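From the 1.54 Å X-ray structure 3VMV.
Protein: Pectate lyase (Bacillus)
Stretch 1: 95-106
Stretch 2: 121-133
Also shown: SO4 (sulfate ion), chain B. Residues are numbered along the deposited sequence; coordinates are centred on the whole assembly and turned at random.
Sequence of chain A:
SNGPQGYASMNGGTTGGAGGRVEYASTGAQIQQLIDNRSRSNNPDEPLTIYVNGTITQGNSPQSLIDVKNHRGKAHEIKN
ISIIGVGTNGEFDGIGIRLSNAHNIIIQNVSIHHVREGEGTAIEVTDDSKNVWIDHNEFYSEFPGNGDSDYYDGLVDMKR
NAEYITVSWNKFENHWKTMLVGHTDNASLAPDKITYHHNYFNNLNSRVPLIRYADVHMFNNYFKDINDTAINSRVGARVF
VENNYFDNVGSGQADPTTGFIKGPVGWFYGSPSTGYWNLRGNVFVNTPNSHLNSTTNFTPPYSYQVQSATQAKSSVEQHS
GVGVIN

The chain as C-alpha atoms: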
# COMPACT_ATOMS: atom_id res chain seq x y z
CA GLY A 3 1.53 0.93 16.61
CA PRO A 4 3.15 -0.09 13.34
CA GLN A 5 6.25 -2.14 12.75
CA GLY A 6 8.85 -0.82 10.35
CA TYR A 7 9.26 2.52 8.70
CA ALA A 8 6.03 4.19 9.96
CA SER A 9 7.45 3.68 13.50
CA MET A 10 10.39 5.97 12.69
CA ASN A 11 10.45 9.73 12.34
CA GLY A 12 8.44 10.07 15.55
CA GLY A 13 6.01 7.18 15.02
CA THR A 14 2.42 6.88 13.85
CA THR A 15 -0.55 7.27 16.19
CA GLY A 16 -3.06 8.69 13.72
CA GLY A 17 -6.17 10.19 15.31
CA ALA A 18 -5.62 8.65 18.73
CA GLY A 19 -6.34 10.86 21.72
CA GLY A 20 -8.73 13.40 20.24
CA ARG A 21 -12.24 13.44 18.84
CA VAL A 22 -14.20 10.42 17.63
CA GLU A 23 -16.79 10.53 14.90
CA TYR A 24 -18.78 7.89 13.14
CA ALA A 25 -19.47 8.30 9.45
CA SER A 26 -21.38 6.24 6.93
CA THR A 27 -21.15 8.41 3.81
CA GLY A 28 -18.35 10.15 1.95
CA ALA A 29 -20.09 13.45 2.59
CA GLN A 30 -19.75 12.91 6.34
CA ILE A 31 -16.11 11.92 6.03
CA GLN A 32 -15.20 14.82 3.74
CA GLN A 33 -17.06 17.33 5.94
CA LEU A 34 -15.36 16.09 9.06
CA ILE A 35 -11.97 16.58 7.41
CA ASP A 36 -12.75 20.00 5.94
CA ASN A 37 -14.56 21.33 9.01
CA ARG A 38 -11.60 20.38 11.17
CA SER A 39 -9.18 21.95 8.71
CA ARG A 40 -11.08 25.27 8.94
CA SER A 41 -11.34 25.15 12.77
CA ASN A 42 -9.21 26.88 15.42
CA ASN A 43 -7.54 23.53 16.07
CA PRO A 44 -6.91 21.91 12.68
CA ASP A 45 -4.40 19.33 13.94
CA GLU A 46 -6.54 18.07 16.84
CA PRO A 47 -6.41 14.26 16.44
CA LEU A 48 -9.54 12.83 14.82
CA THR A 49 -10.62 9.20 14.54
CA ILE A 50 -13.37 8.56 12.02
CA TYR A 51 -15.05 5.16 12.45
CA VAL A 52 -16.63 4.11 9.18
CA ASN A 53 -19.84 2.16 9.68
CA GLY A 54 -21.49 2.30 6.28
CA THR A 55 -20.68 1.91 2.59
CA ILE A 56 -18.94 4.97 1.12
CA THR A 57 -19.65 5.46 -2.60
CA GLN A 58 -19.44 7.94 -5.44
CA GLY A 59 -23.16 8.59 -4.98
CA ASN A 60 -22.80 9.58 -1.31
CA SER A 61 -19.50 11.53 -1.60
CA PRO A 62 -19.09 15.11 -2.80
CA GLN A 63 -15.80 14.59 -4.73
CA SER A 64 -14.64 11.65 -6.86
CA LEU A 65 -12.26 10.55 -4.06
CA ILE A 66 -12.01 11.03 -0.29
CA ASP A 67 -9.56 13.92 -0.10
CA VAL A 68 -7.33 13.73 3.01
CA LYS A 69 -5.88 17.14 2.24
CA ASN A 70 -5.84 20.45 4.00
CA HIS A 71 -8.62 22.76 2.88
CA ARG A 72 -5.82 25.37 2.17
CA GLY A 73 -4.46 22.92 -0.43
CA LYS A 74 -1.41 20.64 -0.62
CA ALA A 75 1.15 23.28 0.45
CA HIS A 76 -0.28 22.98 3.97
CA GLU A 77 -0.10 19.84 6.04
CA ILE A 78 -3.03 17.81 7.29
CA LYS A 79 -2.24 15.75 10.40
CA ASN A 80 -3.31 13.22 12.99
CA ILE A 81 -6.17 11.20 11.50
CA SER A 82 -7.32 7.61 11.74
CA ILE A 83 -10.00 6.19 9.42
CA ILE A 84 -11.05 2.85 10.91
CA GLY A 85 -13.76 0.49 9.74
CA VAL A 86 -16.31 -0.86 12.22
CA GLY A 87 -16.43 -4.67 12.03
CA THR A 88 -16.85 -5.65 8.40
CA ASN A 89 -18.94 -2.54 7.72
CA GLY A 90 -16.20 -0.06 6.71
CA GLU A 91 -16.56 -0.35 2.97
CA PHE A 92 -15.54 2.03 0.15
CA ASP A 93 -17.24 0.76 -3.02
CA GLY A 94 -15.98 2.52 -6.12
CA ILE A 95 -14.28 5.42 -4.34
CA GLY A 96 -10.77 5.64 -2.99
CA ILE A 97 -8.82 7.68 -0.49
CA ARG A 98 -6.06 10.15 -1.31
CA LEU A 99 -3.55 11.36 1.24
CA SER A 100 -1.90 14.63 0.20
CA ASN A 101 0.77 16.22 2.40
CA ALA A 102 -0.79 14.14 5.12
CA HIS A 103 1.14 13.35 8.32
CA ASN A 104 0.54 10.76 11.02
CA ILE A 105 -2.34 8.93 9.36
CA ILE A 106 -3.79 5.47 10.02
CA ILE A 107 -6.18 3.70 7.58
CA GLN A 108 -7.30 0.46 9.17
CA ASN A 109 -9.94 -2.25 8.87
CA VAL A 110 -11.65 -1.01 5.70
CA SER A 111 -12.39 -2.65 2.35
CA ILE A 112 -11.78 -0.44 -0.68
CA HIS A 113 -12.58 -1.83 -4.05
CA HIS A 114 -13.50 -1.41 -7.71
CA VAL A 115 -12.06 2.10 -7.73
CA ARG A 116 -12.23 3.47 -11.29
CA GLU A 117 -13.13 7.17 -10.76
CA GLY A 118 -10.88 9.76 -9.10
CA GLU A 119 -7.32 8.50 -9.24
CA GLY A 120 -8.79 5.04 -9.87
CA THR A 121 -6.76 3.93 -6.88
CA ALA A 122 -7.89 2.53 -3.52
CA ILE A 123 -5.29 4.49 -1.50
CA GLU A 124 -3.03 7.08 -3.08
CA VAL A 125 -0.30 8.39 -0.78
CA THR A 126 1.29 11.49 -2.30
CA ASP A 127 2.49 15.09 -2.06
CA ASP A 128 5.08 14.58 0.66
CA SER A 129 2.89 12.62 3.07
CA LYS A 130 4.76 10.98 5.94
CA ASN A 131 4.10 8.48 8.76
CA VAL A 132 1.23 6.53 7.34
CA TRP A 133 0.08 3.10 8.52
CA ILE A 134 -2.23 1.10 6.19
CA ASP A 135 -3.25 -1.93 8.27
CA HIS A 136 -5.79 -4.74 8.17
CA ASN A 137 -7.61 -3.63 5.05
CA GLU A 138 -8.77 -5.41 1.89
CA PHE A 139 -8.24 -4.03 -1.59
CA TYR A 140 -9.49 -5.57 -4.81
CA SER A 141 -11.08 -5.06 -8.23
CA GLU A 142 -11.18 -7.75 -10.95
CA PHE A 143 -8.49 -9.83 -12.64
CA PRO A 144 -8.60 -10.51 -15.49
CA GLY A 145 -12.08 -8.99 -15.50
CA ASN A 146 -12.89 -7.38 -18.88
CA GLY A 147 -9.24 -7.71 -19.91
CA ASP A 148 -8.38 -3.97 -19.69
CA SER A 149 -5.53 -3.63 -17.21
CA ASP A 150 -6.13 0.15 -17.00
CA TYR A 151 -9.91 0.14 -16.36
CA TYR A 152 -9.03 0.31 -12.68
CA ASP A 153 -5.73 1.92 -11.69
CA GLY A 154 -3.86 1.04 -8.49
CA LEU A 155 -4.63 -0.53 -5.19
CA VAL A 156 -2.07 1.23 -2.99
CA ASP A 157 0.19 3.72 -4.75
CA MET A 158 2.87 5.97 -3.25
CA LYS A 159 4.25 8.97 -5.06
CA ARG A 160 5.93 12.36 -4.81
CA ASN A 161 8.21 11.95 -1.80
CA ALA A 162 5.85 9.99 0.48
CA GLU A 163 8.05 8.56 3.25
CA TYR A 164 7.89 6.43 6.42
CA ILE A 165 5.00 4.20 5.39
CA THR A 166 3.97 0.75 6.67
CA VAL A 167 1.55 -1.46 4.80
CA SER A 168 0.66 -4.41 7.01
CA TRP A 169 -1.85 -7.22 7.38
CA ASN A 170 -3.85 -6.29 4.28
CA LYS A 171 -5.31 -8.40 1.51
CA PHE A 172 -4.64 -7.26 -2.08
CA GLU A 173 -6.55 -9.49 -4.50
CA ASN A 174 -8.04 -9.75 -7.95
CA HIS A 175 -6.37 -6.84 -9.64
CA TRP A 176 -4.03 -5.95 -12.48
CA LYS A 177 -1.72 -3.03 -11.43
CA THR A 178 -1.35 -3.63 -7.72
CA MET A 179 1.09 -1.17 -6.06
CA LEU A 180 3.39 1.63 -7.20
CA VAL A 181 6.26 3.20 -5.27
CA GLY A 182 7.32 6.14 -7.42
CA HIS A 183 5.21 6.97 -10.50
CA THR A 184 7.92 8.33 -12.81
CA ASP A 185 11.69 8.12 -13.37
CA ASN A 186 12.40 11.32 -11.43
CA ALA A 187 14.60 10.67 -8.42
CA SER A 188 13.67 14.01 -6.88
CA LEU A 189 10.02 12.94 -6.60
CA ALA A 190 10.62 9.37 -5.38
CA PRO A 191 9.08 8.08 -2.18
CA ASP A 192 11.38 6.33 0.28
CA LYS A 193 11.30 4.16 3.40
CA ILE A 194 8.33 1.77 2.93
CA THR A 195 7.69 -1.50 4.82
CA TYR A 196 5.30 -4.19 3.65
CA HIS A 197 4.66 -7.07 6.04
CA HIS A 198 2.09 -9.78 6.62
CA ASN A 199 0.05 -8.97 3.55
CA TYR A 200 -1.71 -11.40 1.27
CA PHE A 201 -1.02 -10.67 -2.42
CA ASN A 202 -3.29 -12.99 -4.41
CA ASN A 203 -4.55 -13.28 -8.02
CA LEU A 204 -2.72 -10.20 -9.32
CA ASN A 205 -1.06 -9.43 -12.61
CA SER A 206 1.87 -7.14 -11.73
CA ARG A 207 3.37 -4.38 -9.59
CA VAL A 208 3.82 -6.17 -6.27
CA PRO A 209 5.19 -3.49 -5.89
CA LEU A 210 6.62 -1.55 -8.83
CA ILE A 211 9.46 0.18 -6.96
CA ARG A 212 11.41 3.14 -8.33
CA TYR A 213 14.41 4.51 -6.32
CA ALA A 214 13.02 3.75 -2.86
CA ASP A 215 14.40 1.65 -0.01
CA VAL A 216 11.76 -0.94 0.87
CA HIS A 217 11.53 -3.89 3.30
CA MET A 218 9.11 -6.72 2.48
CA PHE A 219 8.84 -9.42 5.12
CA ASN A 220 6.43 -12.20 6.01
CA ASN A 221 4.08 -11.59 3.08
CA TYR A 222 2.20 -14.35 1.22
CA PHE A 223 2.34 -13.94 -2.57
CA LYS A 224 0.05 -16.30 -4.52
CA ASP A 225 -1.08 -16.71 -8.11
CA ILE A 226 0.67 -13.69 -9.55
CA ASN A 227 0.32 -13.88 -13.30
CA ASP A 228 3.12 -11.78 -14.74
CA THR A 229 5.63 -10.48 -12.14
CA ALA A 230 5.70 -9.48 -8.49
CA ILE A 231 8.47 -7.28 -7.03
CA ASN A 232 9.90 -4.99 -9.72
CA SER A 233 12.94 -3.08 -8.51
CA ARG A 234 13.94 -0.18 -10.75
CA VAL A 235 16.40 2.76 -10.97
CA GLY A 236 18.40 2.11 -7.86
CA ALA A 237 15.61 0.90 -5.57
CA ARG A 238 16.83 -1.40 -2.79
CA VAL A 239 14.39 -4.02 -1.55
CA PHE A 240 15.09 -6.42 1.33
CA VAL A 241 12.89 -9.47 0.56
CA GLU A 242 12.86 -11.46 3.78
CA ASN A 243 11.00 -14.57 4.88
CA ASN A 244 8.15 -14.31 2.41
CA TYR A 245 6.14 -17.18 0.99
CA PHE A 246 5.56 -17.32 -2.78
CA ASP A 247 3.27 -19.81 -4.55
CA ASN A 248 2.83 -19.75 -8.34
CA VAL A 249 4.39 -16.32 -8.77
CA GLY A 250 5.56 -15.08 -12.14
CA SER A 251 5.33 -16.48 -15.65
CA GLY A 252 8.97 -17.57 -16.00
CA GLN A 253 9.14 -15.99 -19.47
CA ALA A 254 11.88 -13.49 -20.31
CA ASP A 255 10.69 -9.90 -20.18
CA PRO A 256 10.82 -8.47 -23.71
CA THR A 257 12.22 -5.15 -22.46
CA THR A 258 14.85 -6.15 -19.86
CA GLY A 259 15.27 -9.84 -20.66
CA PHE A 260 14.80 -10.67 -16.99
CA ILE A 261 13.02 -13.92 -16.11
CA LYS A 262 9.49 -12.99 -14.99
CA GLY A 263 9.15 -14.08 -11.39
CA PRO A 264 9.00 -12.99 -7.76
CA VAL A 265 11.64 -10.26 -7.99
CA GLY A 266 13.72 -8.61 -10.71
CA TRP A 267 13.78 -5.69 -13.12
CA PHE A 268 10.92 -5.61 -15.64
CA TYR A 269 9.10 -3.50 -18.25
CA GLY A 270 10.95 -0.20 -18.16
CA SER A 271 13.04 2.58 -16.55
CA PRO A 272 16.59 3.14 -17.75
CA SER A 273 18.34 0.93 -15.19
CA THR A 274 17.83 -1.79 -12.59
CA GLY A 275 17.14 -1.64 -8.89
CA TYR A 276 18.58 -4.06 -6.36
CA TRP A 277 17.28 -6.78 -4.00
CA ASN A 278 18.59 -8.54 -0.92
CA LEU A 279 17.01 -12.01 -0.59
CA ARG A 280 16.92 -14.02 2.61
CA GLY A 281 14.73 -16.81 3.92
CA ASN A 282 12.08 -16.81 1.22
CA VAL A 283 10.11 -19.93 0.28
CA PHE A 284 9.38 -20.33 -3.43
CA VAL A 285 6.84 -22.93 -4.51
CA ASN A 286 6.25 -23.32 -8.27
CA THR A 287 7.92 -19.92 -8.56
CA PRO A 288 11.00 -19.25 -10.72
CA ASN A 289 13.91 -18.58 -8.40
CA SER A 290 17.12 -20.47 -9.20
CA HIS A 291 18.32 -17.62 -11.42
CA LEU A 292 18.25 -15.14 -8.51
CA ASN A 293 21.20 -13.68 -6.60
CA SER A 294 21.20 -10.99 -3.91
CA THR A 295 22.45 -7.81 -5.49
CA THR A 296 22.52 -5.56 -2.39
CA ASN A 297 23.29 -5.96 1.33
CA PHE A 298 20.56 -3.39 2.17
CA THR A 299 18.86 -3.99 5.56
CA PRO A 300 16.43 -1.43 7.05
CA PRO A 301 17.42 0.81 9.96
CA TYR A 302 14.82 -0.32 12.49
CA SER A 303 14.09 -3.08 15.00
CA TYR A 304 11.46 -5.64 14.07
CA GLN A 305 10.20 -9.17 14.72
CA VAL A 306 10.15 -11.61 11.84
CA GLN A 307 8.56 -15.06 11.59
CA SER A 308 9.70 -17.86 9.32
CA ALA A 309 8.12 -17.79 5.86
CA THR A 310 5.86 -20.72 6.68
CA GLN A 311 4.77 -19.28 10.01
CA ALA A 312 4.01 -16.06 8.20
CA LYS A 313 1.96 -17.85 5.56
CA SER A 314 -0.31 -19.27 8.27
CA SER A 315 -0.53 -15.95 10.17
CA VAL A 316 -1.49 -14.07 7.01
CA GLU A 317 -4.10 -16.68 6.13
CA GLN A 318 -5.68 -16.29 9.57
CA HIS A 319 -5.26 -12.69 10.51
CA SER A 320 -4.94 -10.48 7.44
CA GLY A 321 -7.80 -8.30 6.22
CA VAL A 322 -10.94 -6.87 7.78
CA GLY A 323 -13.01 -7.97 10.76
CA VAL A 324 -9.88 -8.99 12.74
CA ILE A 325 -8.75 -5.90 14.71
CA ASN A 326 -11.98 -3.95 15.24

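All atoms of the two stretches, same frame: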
# COMPACT_ATOMS: atom_id res chain seq x y z
N ILE A 95 -14.88 4.11 -4.64
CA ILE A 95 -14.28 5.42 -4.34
C ILE A 95 -13.10 5.15 -3.43
O ILE A 95 -13.21 4.34 -2.51
CB ILE A 95 -15.28 6.44 -3.69
CG1 ILE A 95 -14.60 7.80 -3.56
CG2 ILE A 95 -15.86 5.90 -2.38
CD1 ILE A 95 -15.58 8.96 -3.26
N GLY A 96 -12.00 5.80 -3.74
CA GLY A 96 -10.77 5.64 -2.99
C GLY A 96 -10.40 6.83 -2.16
O GLY A 96 -11.07 7.87 -2.15
N ILE A 97 -9.35 6.64 -1.37
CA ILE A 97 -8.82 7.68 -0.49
C ILE A 97 -7.52 8.22 -1.01
O ILE A 97 -6.68 7.46 -1.49
CB ILE A 97 -8.55 7.06 0.91
CG1 ILE A 97 -9.87 6.55 1.50
CG2 ILE A 97 -7.93 8.13 1.84
CD1 ILE A 97 -9.69 5.70 2.82
N ARG A 98 -7.33 9.54 -0.95
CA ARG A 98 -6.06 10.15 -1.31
C ARG A 98 -5.49 10.89 -0.12
O ARG A 98 -6.17 11.72 0.48
CB ARG A 98 -6.15 11.09 -2.52
CG ARG A 98 -4.80 11.69 -2.92
CD ARG A 98 -4.92 12.50 -4.22
NE ARG A 98 -5.80 13.64 -4.00
CZ ARG A 98 -6.30 14.41 -4.99
NH1 ARG A 98 -7.06 15.45 -4.68
NH2 ARG A 98 -6.05 14.12 -6.27
N LEU A 99 -4.24 10.61 0.20
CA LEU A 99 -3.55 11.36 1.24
C LEU A 99 -2.59 12.33 0.59
O LEU A 99 -1.67 11.90 -0.13
CB LEU A 99 -2.79 10.41 2.17
CG LEU A 99 -3.54 9.24 2.83
CD1 LEU A 99 -2.57 8.56 3.85
CD2 LEU A 99 -4.84 9.58 3.46
N SER A 100 -2.74 13.62 0.84
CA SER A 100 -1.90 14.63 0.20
C SER A 100 -1.29 15.54 1.27
O SER A 100 -2.01 16.18 2.04
CB SER A 100 -2.76 15.43 -0.79
OG SER A 100 -2.08 16.59 -1.22
N ASN A 101 0.03 15.55 1.33
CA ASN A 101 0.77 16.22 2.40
C ASN A 101 0.15 15.93 3.77
O ASN A 101 -0.12 16.81 4.59
CB ASN A 101 0.91 17.73 2.14
CG ASN A 101 2.11 18.34 2.87
OD1 ASN A 101 2.94 17.65 3.44
ND2 ASN A 101 2.19 19.69 2.83
N ALA A 102 -0.10 14.64 3.96
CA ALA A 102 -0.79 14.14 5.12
C ALA A 102 0.20 13.46 6.05
O ALA A 102 1.05 12.71 5.59
CB ALA A 102 -1.87 13.15 4.65
N HIS A 103 0.13 13.77 7.35
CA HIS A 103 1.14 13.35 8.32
C HIS A 103 0.51 12.69 9.51
O HIS A 103 -0.42 13.23 10.08
CB HIS A 103 1.95 14.55 8.75
CG HIS A 103 2.74 15.13 7.62
ND1 HIS A 103 2.16 15.89 6.63
CD2 HIS A 103 4.04 14.96 7.27
CE1 HIS A 103 3.08 16.21 5.73
NE2 HIS A 103 4.22 15.66 6.10
N ASN A 104 1.03 11.52 9.87
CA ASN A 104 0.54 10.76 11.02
C ASN A 104 -0.91 10.32 10.79
O ASN A 104 -1.86 10.79 11.44
CB ASN A 104 0.69 11.56 12.34
CG ASN A 104 0.35 10.71 13.55
OD1 ASN A 104 0.58 9.50 13.54
ND2 ASN A 104 -0.23 11.31 14.59
N ILE A 105 -1.05 9.39 9.84
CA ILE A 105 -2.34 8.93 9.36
C ILE A 105 -2.42 7.41 9.46
O ILE A 105 -1.48 6.71 9.05
CB ILE A 105 -2.53 9.29 7.88
CG1 ILE A 105 -2.12 10.76 7.61
CG2 ILE A 105 -3.95 9.00 7.44
CD1 ILE A 105 -3.04 11.83 8.24
N ILE A 106 -3.51 6.90 10.00
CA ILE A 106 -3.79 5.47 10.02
C ILE A 106 -5.06 5.19 9.20
O ILE A 106 -6.08 5.83 9.40
CB ILE A 106 -4.00 4.99 11.46
CG1 ILE A 106 -2.71 5.23 12.23
CG2 ILE A 106 -4.42 3.49 11.47
CD1 ILE A 106 -2.79 4.75 13.70
N THR A 121 -7.68 4.62 -7.78
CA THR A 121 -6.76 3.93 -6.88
C THR A 121 -7.35 3.85 -5.48
O THR A 121 -7.93 4.83 -4.98
CB THR A 121 -5.43 4.68 -6.87
OG1 THR A 121 -4.81 4.55 -8.17
CG2 THR A 121 -4.46 4.11 -5.81
N ALA A 122 -7.23 2.70 -4.82
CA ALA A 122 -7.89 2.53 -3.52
C ALA A 122 -7.27 3.47 -2.46
O ALA A 122 -8.00 4.13 -1.73
CB ALA A 122 -7.86 1.06 -3.05
N ILE A 123 -5.94 3.49 -2.34
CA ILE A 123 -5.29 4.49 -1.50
C ILE A 123 -4.12 5.06 -2.25
O ILE A 123 -3.19 4.34 -2.60
CB ILE A 123 -4.80 3.93 -0.17
CG1 ILE A 123 -5.96 3.27 0.57
CG2 ILE A 123 -4.21 5.07 0.71
CD1 ILE A 123 -5.54 2.60 1.93
N GLU A 124 -4.15 6.37 -2.50
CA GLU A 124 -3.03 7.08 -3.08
C GLU A 124 -2.34 7.88 -2.00
O GLU A 124 -2.99 8.69 -1.34
CB GLU A 124 -3.49 8.02 -4.21
CG GLU A 124 -2.32 8.98 -4.62
CD GLU A 124 -2.41 9.65 -6.00
OE1 GLU A 124 -2.13 8.99 -7.04
OE2 GLU A 124 -2.70 10.87 -6.05
N VAL A 125 -1.03 7.68 -1.82
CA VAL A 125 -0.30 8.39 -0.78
C VAL A 125 0.72 9.29 -1.49
O VAL A 125 1.61 8.78 -2.15
CB VAL A 125 0.42 7.41 0.16
CG1 VAL A 125 1.14 8.14 1.24
CG2 VAL A 125 -0.56 6.36 0.76
N THR A 126 0.59 10.61 -1.39
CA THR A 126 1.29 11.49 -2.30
C THR A 126 1.59 12.84 -1.68
O THR A 126 1.34 13.07 -0.49
CB THR A 126 0.49 11.62 -3.62
OG1 THR A 126 1.30 12.24 -4.62
CG2 THR A 126 -0.84 12.37 -3.44
N ASP A 127 2.20 13.72 -2.48
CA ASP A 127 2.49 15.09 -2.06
C ASP A 127 3.14 15.18 -0.69
O ASP A 127 2.65 15.91 0.17
CB ASP A 127 1.22 15.97 -2.10
CG ASP A 127 0.51 15.95 -3.47
OD1 ASP A 127 1.21 15.90 -4.50
OD2 ASP A 127 -0.73 15.95 -3.51
N ASP A 128 4.23 14.45 -0.51
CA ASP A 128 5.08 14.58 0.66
C ASP A 128 4.47 14.11 1.96
O ASP A 128 4.94 14.49 3.03
CB ASP A 128 5.58 16.03 0.78
CG ASP A 128 6.38 16.46 -0.43
OD1 ASP A 128 7.61 16.28 -0.41
OD2 ASP A 128 5.79 17.00 -1.40
N SER A 129 3.48 13.21 1.87
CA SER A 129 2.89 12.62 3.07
C SER A 129 3.95 11.81 3.81
O SER A 129 4.85 11.23 3.20
CB SER A 129 1.75 11.68 2.68
OG SER A 129 0.63 12.41 2.22
N LYS A 130 3.84 11.76 5.13
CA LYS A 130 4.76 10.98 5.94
C LYS A 130 4.07 10.34 7.12
O LYS A 130 3.07 10.88 7.65
CB LYS A 130 5.90 11.87 6.44
CG LYS A 130 6.79 12.33 5.27
CD LYS A 130 8.04 13.02 5.74
CE LYS A 130 8.81 13.56 4.55
NZ LYS A 130 7.94 13.57 3.32
N ASN A 131 4.58 9.18 7.54
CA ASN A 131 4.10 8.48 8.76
C ASN A 131 2.67 8.03 8.58
O ASN A 131 1.76 8.59 9.13
CB ASN A 131 4.31 9.31 10.03
CG ASN A 131 5.76 9.35 10.41
OD1 ASN A 131 6.28 8.42 11.06
ND2 ASN A 131 6.45 10.36 9.95
N VAL A 132 2.51 7.05 7.70
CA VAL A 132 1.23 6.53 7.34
C VAL A 132 1.24 5.03 7.56
O VAL A 132 2.18 4.36 7.12
CB VAL A 132 1.00 6.77 5.86
CG1 VAL A 132 -0.31 6.16 5.40
CG2 VAL A 132 1.04 8.28 5.52
N TRP A 133 0.22 4.53 8.25
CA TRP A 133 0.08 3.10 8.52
C TRP A 133 -1.22 2.60 7.87
O TRP A 133 -2.30 3.10 8.22
CB TRP A 133 0.07 2.93 10.04
CG TRP A 133 0.07 1.49 10.50
CD1 TRP A 133 0.56 0.42 9.80
CD2 TRP A 133 -0.36 1.00 11.77
NE1 TRP A 133 0.43 -0.74 10.56
CE2 TRP A 133 -0.15 -0.40 11.77
CE3 TRP A 133 -0.96 1.61 12.90
CZ2 TRP A 133 -0.46 -1.20 12.86
CZ3 TRP A 133 -1.25 0.82 13.99
CH2 TRP A 133 -1.03 -0.57 13.95
S SO4 B . -8.21 16.25 -8.31
O1 SO4 B . -9.46 15.51 -8.29
O2 SO4 B . -8.04 17.02 -7.10
O3 SO4 B . -7.11 15.31 -8.47
O4 SO4 B . -8.23 17.19 -9.42
O HOH W 1 -7.24 7.37 -4.36

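The two stretches are neighbouring turns of a parallel β-architecture, joined mainly by backbone hydrogen bonds in two ladders whose register slips by one residue in the loops between them. Strands 97-100 and 123-126 run 8° apart in direction, with axes 4.7 Å apart at closest approach. The alternation typical of parallel pairing is clear: Ile-97 N donates to Ala-122 O (2.9 Å), Glu-124 N to Ile-97 O (2.9 Å), Leu-99 N to Glu-124 O (2.8 Å) and Thr-126 N to Leu-99 O (2.9 Å). At the start, Gly-96 CA lies 3.6 Å from Thr-121 O, and a CB there would clash with that oxygen. A water donates to both Ile-97 O (2.9 Å) and Thr-121 O (2.7 Å).

In-register pairing puts the side chains of each pair on the same face of the sheet. Ile-97, Leu-99, Ile-123 and Val-125 share one face, where Leu-99 CD1 approaches Val-132 CG1 at 3.6 Å, linking the first ladder to the second. Arg-98 and Glu-124 lie on the other face; Arg-98 CD is 3.3 Å from Glu-124 OE2, but from there the side chain leads away from the carboxylate, and the guanidinium binds a sulfate, with Arg-98 NH2 hydrogen-bonded to SO4 O3 (2.7 Å) and Arg-98 NH1 to SO4 O2 (3.0 Å).

Between the ladders, stretch 2 makes a type I' turn from Thr-126 to Ser-129, where it has one residue more than stretch 1. Side chains take over part of the bonding: Ser-100 OG donates to Asp-127 OD2 (2.7 Å), while Ser-129 OG accepts from Ala-102 N (2.9 Å) and donates to Thr-126 O (2.9 Å).

The second ladder resumes with Lys-130 N to Ala-102 O (3.0 Å), followed by Ile-105 N to Asn-131 O (3.0 Å) and Trp-133 N to Ile-105 O (2.9 Å). Ile-106 CD1 meets the indole at its edge, 3.7 Å from Trp-133 CE3.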